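2OG-Fe dioxygenase family protein (Methylibium petroleiphilum, PDB 3PL0) probably acts as a dioxygenase of the 2OG-Fe family, built on a cupin-type double-stranded beta-helix. Local coordinates at residues 88-99 and 246-254; 182-193 and 216-227. All coordinates share one frame; numbering follows the deposited sequence.

Contact 1: residues 88-99 and 246-254; sequences RAHWQPTTYNAL and RSGGFQAPA
Two prolines sandwich the indole of W91, and one of them, P253, is the next-to-last residue of the chain. P253 CD stands 3.5 Å from the centroid of the five-membered ring and only 5° off its normal, a nearly ideal CH-pi contact. P93 CD lies 3.5 Å above the opposite face of the W91 ring, displaced toward its rim. With CG anti to the backbone N (chi1 -160°), the indole reaches across to the tail while NE1 bonds G101 O. At the ring edge, Q251 OE1 approaches W91 CE3 to 3.1 Å, while Q251 NE2, beside the Y96 ring, bonds G169 O. A true stack follows further along: the guanidinium of R88 rests on the F250 ring with planes 12° apart and centres separated by 4.5 Å. R88 NH2 also makes a weak bond to Q251 O at 2.9 Å. That same carbonyl accepts from a water which in turn takes the N-H of W91. Beyond the prolines, A254 N gives a nearly straight bond to L99 O (3.1 Å). Proline-on-tryptophan CH-pi packing and arginine-aromatic stacking thus fasten the C-terminal tail, which follows the last strand of the cupin fold, onto the two-stranded sheet of 90-92 and 103-105.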
# COMPACT_ATOMS: atom_id res chain seq x y z
N ARG A 88 9.85 14.10 -4.59
CA ARG A 88 11.16 13.54 -4.30
C ARG A 88 11.26 12.13 -4.83
O ARG A 88 10.26 11.51 -5.16
CB ARG A 88 11.45 13.58 -2.79
CG ARG A 88 10.47 12.78 -1.92
CD ARG A 88 10.86 12.74 -0.47
NE ARG A 88 12.04 11.91 -0.21
CZ ARG A 88 12.08 10.56 -0.24
NH1 ARG A 88 10.98 9.85 -0.54
NH2 ARG A 88 13.24 9.91 0.03
N ALA A 89 12.49 11.63 -4.89
CA ALA A 89 12.75 10.31 -5.40
C ALA A 89 12.46 9.22 -4.38
O ALA A 89 12.47 9.46 -3.16
CB ALA A 89 14.19 10.21 -5.86
N HIS A 90 12.23 8.02 -4.89
CA HIS A 90 11.97 6.89 -4.06
C HIS A 90 13.26 6.06 -4.05
O HIS A 90 13.78 5.76 -5.11
CB HIS A 90 10.78 6.09 -4.59
CG HIS A 90 10.54 4.83 -3.83
ND1 HIS A 90 10.11 4.82 -2.52
CD2 HIS A 90 10.77 3.54 -4.16
CE1 HIS A 90 10.06 3.57 -2.08
NE2 HIS A 90 10.44 2.77 -3.07
N TRP A 91 13.78 5.71 -2.86
CA TRP A 91 15.02 4.96 -2.72
C TRP A 91 14.79 3.45 -2.75
O TRP A 91 13.90 2.95 -2.08
CB TRP A 91 15.74 5.35 -1.39
CG TRP A 91 17.24 5.03 -1.33
CD1 TRP A 91 18.11 5.05 -2.36
CD2 TRP A 91 18.02 4.64 -0.17
NE1 TRP A 91 19.37 4.69 -1.95
CE2 TRP A 91 19.34 4.43 -0.60
CE3 TRP A 91 17.71 4.42 1.19
CZ2 TRP A 91 20.39 4.05 0.29
CZ3 TRP A 91 18.75 4.04 2.07
CH2 TRP A 91 20.07 3.86 1.61
N GLN A 92 15.63 2.74 -3.48
CA GLN A 92 15.52 1.28 -3.65
C GLN A 92 16.95 0.65 -3.52
O GLN A 92 17.50 0.12 -4.51
CB GLN A 92 14.92 0.94 -5.03
CG GLN A 92 13.41 1.02 -5.11
CD GLN A 92 12.85 1.14 -6.55
OE1 GLN A 92 11.80 1.75 -6.76
NE2 GLN A 92 13.57 0.60 -7.53
N PRO A 93 17.54 0.73 -2.31
CA PRO A 93 18.84 0.09 -2.09
C PRO A 93 18.63 -1.41 -2.16
O PRO A 93 17.49 -1.86 -1.98
CB PRO A 93 19.18 0.51 -0.68
CG PRO A 93 17.79 0.76 -0.01
CD PRO A 93 17.01 1.38 -1.10
N THR A 94 19.68 -2.20 -2.42
CA THR A 94 19.48 -3.65 -2.48
C THR A 94 19.27 -4.23 -1.09
O THR A 94 18.86 -5.39 -0.98
CB THR A 94 20.67 -4.45 -3.14
OG1 THR A 94 21.85 -4.36 -2.31
CG2 THR A 94 20.99 -3.95 -4.55
N THR A 95 19.57 -3.45 -0.04
CA THR A 95 19.33 -3.95 1.30
C THR A 95 18.96 -2.79 2.16
O THR A 95 19.48 -1.67 1.99
CB THR A 95 20.59 -4.68 1.85
OG1 THR A 95 20.41 -5.06 3.24
CG2 THR A 95 21.86 -3.80 1.72
N TYR A 96 18.09 -3.05 3.13
CA TYR A 96 17.79 -2.04 4.14
C TYR A 96 18.92 -1.83 5.15
O TYR A 96 18.84 -0.98 6.00
CB TYR A 96 16.45 -2.32 4.81
CG TYR A 96 15.36 -2.28 3.77
CD1 TYR A 96 15.13 -1.11 3.04
CD2 TYR A 96 14.60 -3.41 3.48
CE1 TYR A 96 14.14 -1.07 2.07
CE2 TYR A 96 13.63 -3.38 2.52
CZ TYR A 96 13.40 -2.20 1.82
OH TYR A 96 12.43 -2.16 0.84
N ASN A 97 20.01 -2.57 5.00
CA ASN A 97 21.26 -2.25 5.71
C ASN A 97 22.09 -1.15 5.05
O ASN A 97 23.16 -0.80 5.56
CB ASN A 97 22.13 -3.51 5.80
CG ASN A 97 21.54 -4.55 6.70
OD1 ASN A 97 20.86 -4.22 7.65
ND2 ASN A 97 21.78 -5.82 6.39
N ALA A 98 21.63 -0.67 3.88
CA ALA A 98 22.37 0.31 3.11
C ALA A 98 22.36 1.66 3.81
O ALA A 98 21.36 2.07 4.40
CB ALA A 98 21.80 0.43 1.67
N LEU A 99 23.51 2.31 3.79
CA LEU A 99 23.70 3.64 4.34
C LEU A 99 23.76 4.66 3.21
O LEU A 99 23.37 5.79 3.40
CB LEU A 99 25.01 3.71 5.09
CG LEU A 99 25.08 2.87 6.34
CD1 LEU A 99 26.42 3.11 6.97
CD2 LEU A 99 23.92 3.22 7.28
N ARG A 246 6.99 6.04 8.01
CA ARG A 246 8.32 5.87 8.56
C ARG A 246 8.65 6.98 9.57
O ARG A 246 8.38 8.16 9.30
CB ARG A 246 9.34 5.85 7.43
CG ARG A 246 10.78 5.44 7.87
CD ARG A 246 11.64 5.12 6.66
NE ARG A 246 12.90 4.51 7.08
CZ ARG A 246 13.96 5.21 7.50
NH1 ARG A 246 13.92 6.53 7.55
NH2 ARG A 246 15.05 4.58 7.89
N SER A 247 9.22 6.58 10.71
CA SER A 247 9.74 7.49 11.73
C SER A 247 11.10 8.01 11.32
O SER A 247 11.84 7.31 10.67
CB SER A 247 9.94 6.71 13.03
OG SER A 247 10.36 7.59 14.06
N GLY A 248 11.44 9.24 11.73
CA GLY A 248 12.80 9.80 11.57
C GLY A 248 12.97 10.56 10.26
O GLY A 248 13.42 11.71 10.22
N GLY A 249 12.60 9.92 9.16
CA GLY A 249 12.58 10.59 7.87
C GLY A 249 12.13 9.61 6.81
O GLY A 249 11.88 8.43 7.09
N PHE A 250 12.08 10.08 5.58
CA PHE A 250 11.89 9.17 4.44
C PHE A 250 13.12 8.28 4.30
O PHE A 250 14.23 8.70 4.63
CB PHE A 250 11.71 9.96 3.16
CG PHE A 250 10.52 10.80 3.16
CD1 PHE A 250 9.25 10.24 3.05
CD2 PHE A 250 10.62 12.17 3.32
CE1 PHE A 250 8.13 11.02 3.05
CE2 PHE A 250 9.50 12.95 3.31
CZ PHE A 250 8.24 12.37 3.20
N GLN A 251 12.92 7.04 3.83
CA GLN A 251 14.05 6.20 3.43
C GLN A 251 14.82 7.00 2.39
O GLN A 251 14.24 7.51 1.42
CB GLN A 251 13.59 4.86 2.80
CG GLN A 251 13.57 3.64 3.72
CD GLN A 251 14.94 3.08 4.05
OE1 GLN A 251 15.95 3.58 3.57
NE2 GLN A 251 14.98 2.03 4.90
N ALA A 252 16.12 7.16 2.62
CA ALA A 252 16.95 7.91 1.70
C ALA A 252 18.43 7.67 2.00
O ALA A 252 18.81 7.42 3.16
CB ALA A 252 16.62 9.43 1.75
N PRO A 253 19.27 7.73 0.96
CA PRO A 253 20.73 7.69 1.19
C PRO A 253 21.15 8.87 2.06
O PRO A 253 20.52 9.93 2.01
CB PRO A 253 21.31 7.82 -0.22
CG PRO A 253 20.28 8.59 -0.96
CD PRO A 253 18.94 8.16 -0.41
N ALA A 254 22.17 8.62 2.87
CA ALA A 254 22.77 9.62 3.76
C ALA A 254 23.48 10.68 2.92
O ALA A 254 24.19 10.38 1.95
CB ALA A 254 23.75 8.96 4.76
OXT ALA A 254 23.31 11.87 3.20
O HOH W 1 12.38 6.24 -0.09
O HOH W 2 20.49 5.64 4.99

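Contact 2: residues 182-193 and 216-227; sequences GVRGGETRVFDA and QVIHESTPLLPL
L224 fills a hollow left by the missing side chain of G186: its CD2 sits 3.8 Å from G186 CA, where a side chain on G186 would collide with it. Next door, G185 has P223 O so near its CA that a CB would clash there too. These tight places mark the interruption where both strands break and restart. T222 spans it, its OG1 accepting from E187 N while its CG2 pushes up under one face of the R189 guanidinium, 3.4 Å from R189 NE. The R189 chain, bent at chi2 (92°), brings NH1 within 2.9 Å of E220 OE2, guanidinium and carboxylate nearly coplanar, and NE within 2.8 Å of E187 OE1. With an alanine in place of R189, E220 would probably lose its charged mate, E187 would be left to R200, and a gap would open above the T222 methyl. Strands 183-192 and 217-226 pair antiparallel within the double-stranded beta-helix of the cupin fold; on the H219 face, that histidine bonds D168 beside H166, consistent with the HxD...H metal site of 2OG-Fe oxygenases. V190, on the same side as H219, sets CG1 against V217 CB at 3.8 Å, and both side chains reach L212. On the other face, which carries R189 and E220, F191 CB leans on I218 CG1 (4.0 Å), and the phenyl edge faces E220 OE2. Toward the far end L225 CB lies over one face of the R184 guanidinium, and L227 CD2 fits against R184 CB, 3.9 Å away.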
# COMPACT_ATOMS: atom_id res chain seq x y z
N GLY A 182 -11.17 -8.50 -14.80
CA GLY A 182 -10.70 -9.36 -15.85
C GLY A 182 -9.54 -10.24 -15.46
O GLY A 182 -8.84 -10.74 -16.33
N VAL A 183 -9.31 -10.41 -14.16
CA VAL A 183 -8.14 -11.16 -13.68
C VAL A 183 -8.47 -12.13 -12.56
O VAL A 183 -9.41 -11.92 -11.79
CB VAL A 183 -6.98 -10.22 -13.22
CG1 VAL A 183 -6.55 -9.29 -14.37
CG2 VAL A 183 -7.39 -9.39 -11.98
N ARG A 184 -7.68 -13.19 -12.46
CA ARG A 184 -7.56 -13.91 -11.19
C ARG A 184 -6.08 -13.91 -10.76
O ARG A 184 -5.26 -13.17 -11.32
CB ARG A 184 -8.14 -15.31 -11.29
CG ARG A 184 -7.41 -16.21 -12.22
CD ARG A 184 -8.13 -17.59 -12.34
NE ARG A 184 -7.88 -18.09 -13.68
CZ ARG A 184 -6.75 -18.65 -14.09
NH1 ARG A 184 -5.73 -18.85 -13.25
NH2 ARG A 184 -6.64 -19.04 -15.37
N GLY A 185 -5.74 -14.67 -9.74
CA GLY A 185 -4.44 -14.48 -9.11
C GLY A 185 -4.47 -13.21 -8.27
O GLY A 185 -5.53 -12.78 -7.82
N GLY A 186 -3.32 -12.58 -8.06
CA GLY A 186 -3.23 -11.43 -7.18
C GLY A 186 -3.67 -11.74 -5.76
O GLY A 186 -4.35 -10.96 -5.13
N GLU A 187 -3.32 -12.92 -5.29
CA GLU A 187 -3.60 -13.32 -3.94
C GLU A 187 -2.51 -12.74 -3.07
O GLU A 187 -1.35 -12.83 -3.41
CB GLU A 187 -3.52 -14.83 -3.87
CG GLU A 187 -3.72 -15.40 -2.52
CD GLU A 187 -3.64 -16.92 -2.57
OE1 GLU A 187 -2.51 -17.47 -2.74
OE2 GLU A 187 -4.74 -17.52 -2.45
N THR A 188 -2.87 -12.16 -1.94
CA THR A 188 -1.90 -11.64 -0.98
C THR A 188 -1.44 -12.76 -0.07
O THR A 188 -2.25 -13.60 0.34
CB THR A 188 -2.54 -10.58 -0.06
OG1 THR A 188 -3.13 -9.56 -0.88
CG2 THR A 188 -1.50 -9.93 0.91
N ARG A 189 -0.17 -12.76 0.26
CA ARG A 189 0.32 -13.54 1.41
C ARG A 189 1.06 -12.67 2.42
O ARG A 189 1.83 -11.77 2.03
CB ARG A 189 1.27 -14.62 0.94
CG ARG A 189 0.60 -15.78 0.26
CD ARG A 189 0.49 -15.62 -1.22
NE ARG A 189 0.13 -16.87 -1.90
CZ ARG A 189 1.01 -17.77 -2.29
NH1 ARG A 189 2.31 -17.56 -2.10
NH2 ARG A 189 0.63 -18.87 -2.91
N VAL A 190 0.83 -12.93 3.71
CA VAL A 190 1.52 -12.27 4.82
C VAL A 190 2.16 -13.35 5.67
O VAL A 190 1.50 -14.36 5.96
CB VAL A 190 0.55 -11.44 5.63
CG1 VAL A 190 1.32 -10.69 6.78
CG2 VAL A 190 -0.10 -10.43 4.71
N PHE A 191 3.45 -13.20 5.99
CA PHE A 191 4.14 -14.15 6.83
C PHE A 191 4.74 -13.46 8.04
O PHE A 191 5.27 -12.36 7.93
CB PHE A 191 5.29 -14.80 6.06
CG PHE A 191 4.86 -15.51 4.82
CD1 PHE A 191 4.51 -16.85 4.87
CD2 PHE A 191 4.87 -14.86 3.60
CE1 PHE A 191 4.12 -17.53 3.72
CE2 PHE A 191 4.47 -15.52 2.43
CZ PHE A 191 4.10 -16.87 2.50
N ASP A 192 4.73 -14.13 9.17
CA ASP A 192 5.57 -13.79 10.31
C ASP A 192 7.04 -13.67 9.87
O ASP A 192 7.56 -14.55 9.23
CB ASP A 192 5.51 -14.93 11.32
CG ASP A 192 6.18 -14.58 12.66
OD1 ASP A 192 6.80 -13.52 12.75
OD2 ASP A 192 6.09 -15.40 13.59
N ALA A 193 7.70 -12.58 10.19
CA ALA A 193 9.06 -12.41 9.71
C ALA A 193 9.98 -13.28 10.49
O ALA A 193 11.06 -13.51 10.02
CB ALA A 193 9.52 -10.99 9.80
N GLN A 216 7.66 -6.65 11.58
CA GLN A 216 7.24 -7.95 12.13
C GLN A 216 6.75 -8.96 11.10
O GLN A 216 6.72 -10.14 11.38
CB GLN A 216 6.13 -7.71 13.12
CG GLN A 216 6.62 -7.05 14.40
CD GLN A 216 7.61 -7.93 15.13
OE1 GLN A 216 7.35 -9.12 15.33
NE2 GLN A 216 8.75 -7.37 15.53
N VAL A 217 6.33 -8.49 9.93
CA VAL A 217 5.81 -9.36 8.89
C VAL A 217 6.47 -8.98 7.56
O VAL A 217 7.07 -7.88 7.41
CB VAL A 217 4.27 -9.27 8.79
CG1 VAL A 217 3.62 -9.70 10.11
CG2 VAL A 217 3.85 -7.84 8.40
N ILE A 218 6.43 -9.95 6.65
CA ILE A 218 6.77 -9.75 5.25
C ILE A 218 5.56 -10.15 4.40
O ILE A 218 4.65 -10.84 4.86
CB ILE A 218 8.05 -10.49 4.83
CG1 ILE A 218 7.92 -12.02 5.01
CG2 ILE A 218 9.32 -9.90 5.58
CD1 ILE A 218 9.14 -12.78 4.53
N HIS A 219 5.52 -9.68 3.16
CA HIS A 219 4.33 -9.91 2.36
C HIS A 219 4.66 -9.94 0.87
O HIS A 219 5.81 -9.70 0.45
CB HIS A 219 3.27 -8.86 2.70
CG HIS A 219 3.65 -7.48 2.26
ND1 HIS A 219 3.14 -6.89 1.11
CD2 HIS A 219 4.53 -6.59 2.78
CE1 HIS A 219 3.68 -5.70 0.95
NE2 HIS A 219 4.52 -5.48 1.96
N GLU A 220 3.66 -10.29 0.07
CA GLU A 220 3.85 -10.50 -1.36
C GLU A 220 2.49 -10.62 -1.95
O GLU A 220 1.49 -10.73 -1.22
CB GLU A 220 4.69 -11.77 -1.64
CG GLU A 220 3.98 -13.07 -1.23
CD GLU A 220 4.78 -14.31 -1.46
OE1 GLU A 220 6.02 -14.28 -1.39
OE2 GLU A 220 4.13 -15.37 -1.60
N SER A 221 2.40 -10.61 -3.28
CA SER A 221 1.16 -11.03 -3.90
C SER A 221 1.48 -11.84 -5.12
O SER A 221 2.49 -11.60 -5.78
CB SER A 221 0.25 -9.87 -4.24
OG SER A 221 0.84 -9.08 -5.20
N THR A 222 0.60 -12.77 -5.44
CA THR A 222 0.83 -13.65 -6.57
C THR A 222 0.54 -12.96 -7.90
O THR A 222 -0.24 -12.04 -7.97
CB THR A 222 -0.00 -14.90 -6.45
OG1 THR A 222 -1.38 -14.56 -6.60
CG2 THR A 222 0.31 -15.59 -5.07
N PRO A 223 1.16 -13.44 -8.97
CA PRO A 223 0.94 -12.81 -10.29
C PRO A 223 -0.54 -12.84 -10.73
O PRO A 223 -1.33 -13.72 -10.33
CB PRO A 223 1.79 -13.68 -11.24
CG PRO A 223 2.72 -14.40 -10.40
CD PRO A 223 2.09 -14.58 -9.04
N LEU A 224 -0.90 -11.87 -11.54
CA LEU A 224 -2.22 -11.82 -12.17
C LEU A 224 -2.26 -12.78 -13.34
O LEU A 224 -1.24 -13.07 -13.91
CB LEU A 224 -2.59 -10.41 -12.64
CG LEU A 224 -2.45 -9.29 -11.63
CD1 LEU A 224 -2.77 -7.98 -12.32
CD2 LEU A 224 -3.34 -9.55 -10.45
N LEU A 225 -3.44 -13.32 -13.62
CA LEU A 225 -3.66 -14.14 -14.81
C LEU A 225 -4.97 -13.67 -15.36
O LEU A 225 -5.98 -13.58 -14.63
CB LEU A 225 -3.68 -15.62 -14.47
CG LEU A 225 -2.37 -16.18 -13.85
CD1 LEU A 225 -2.71 -17.28 -12.85
CD2 LEU A 225 -1.35 -16.66 -14.94
N PRO A 226 -4.97 -13.31 -16.64
CA PRO A 226 -6.19 -12.85 -17.29
C PRO A 226 -7.29 -13.89 -17.24
O PRO A 226 -7.03 -15.03 -17.46
CB PRO A 226 -5.76 -12.63 -18.76
CG PRO A 226 -4.27 -12.49 -18.72
CD PRO A 226 -3.79 -13.28 -17.54
N LEU A 227 -8.53 -13.50 -16.99
CA LEU A 227 -9.64 -14.46 -17.04
C LEU A 227 -9.91 -14.91 -18.47
O LEU A 227 -10.22 -16.09 -18.73
CB LEU A 227 -10.90 -13.85 -16.44
CG LEU A 227 -10.82 -13.65 -14.93
CD1 LEU A 227 -12.03 -12.85 -14.43
CD2 LEU A 227 -10.68 -14.99 -14.22

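Overall arrangement
From the N terminus, the chain first passes helices and strand 65-77, then reaches 88-99, which waits for a partner at the very end of the sequence. Strands 141-152 and 172-181 of the large sheet come next, leading into 182-193. Contact 2 closes its loop after strands 198-201 and 209-213, when 216-227 returns beside 182-193 in the three-stranded sheet. Strand 237-246 then rejoins the large sheet, and 246-254 closes contact 1. Contact 2 is therefore nested within contact 1, without crossing. Their centres lie 24 Å apart and their nearest atoms about 8 Å: contact 2 joins two neighbouring strands of the three-stranded sheet, and contact 1 fastens the C-terminal tail at the surface.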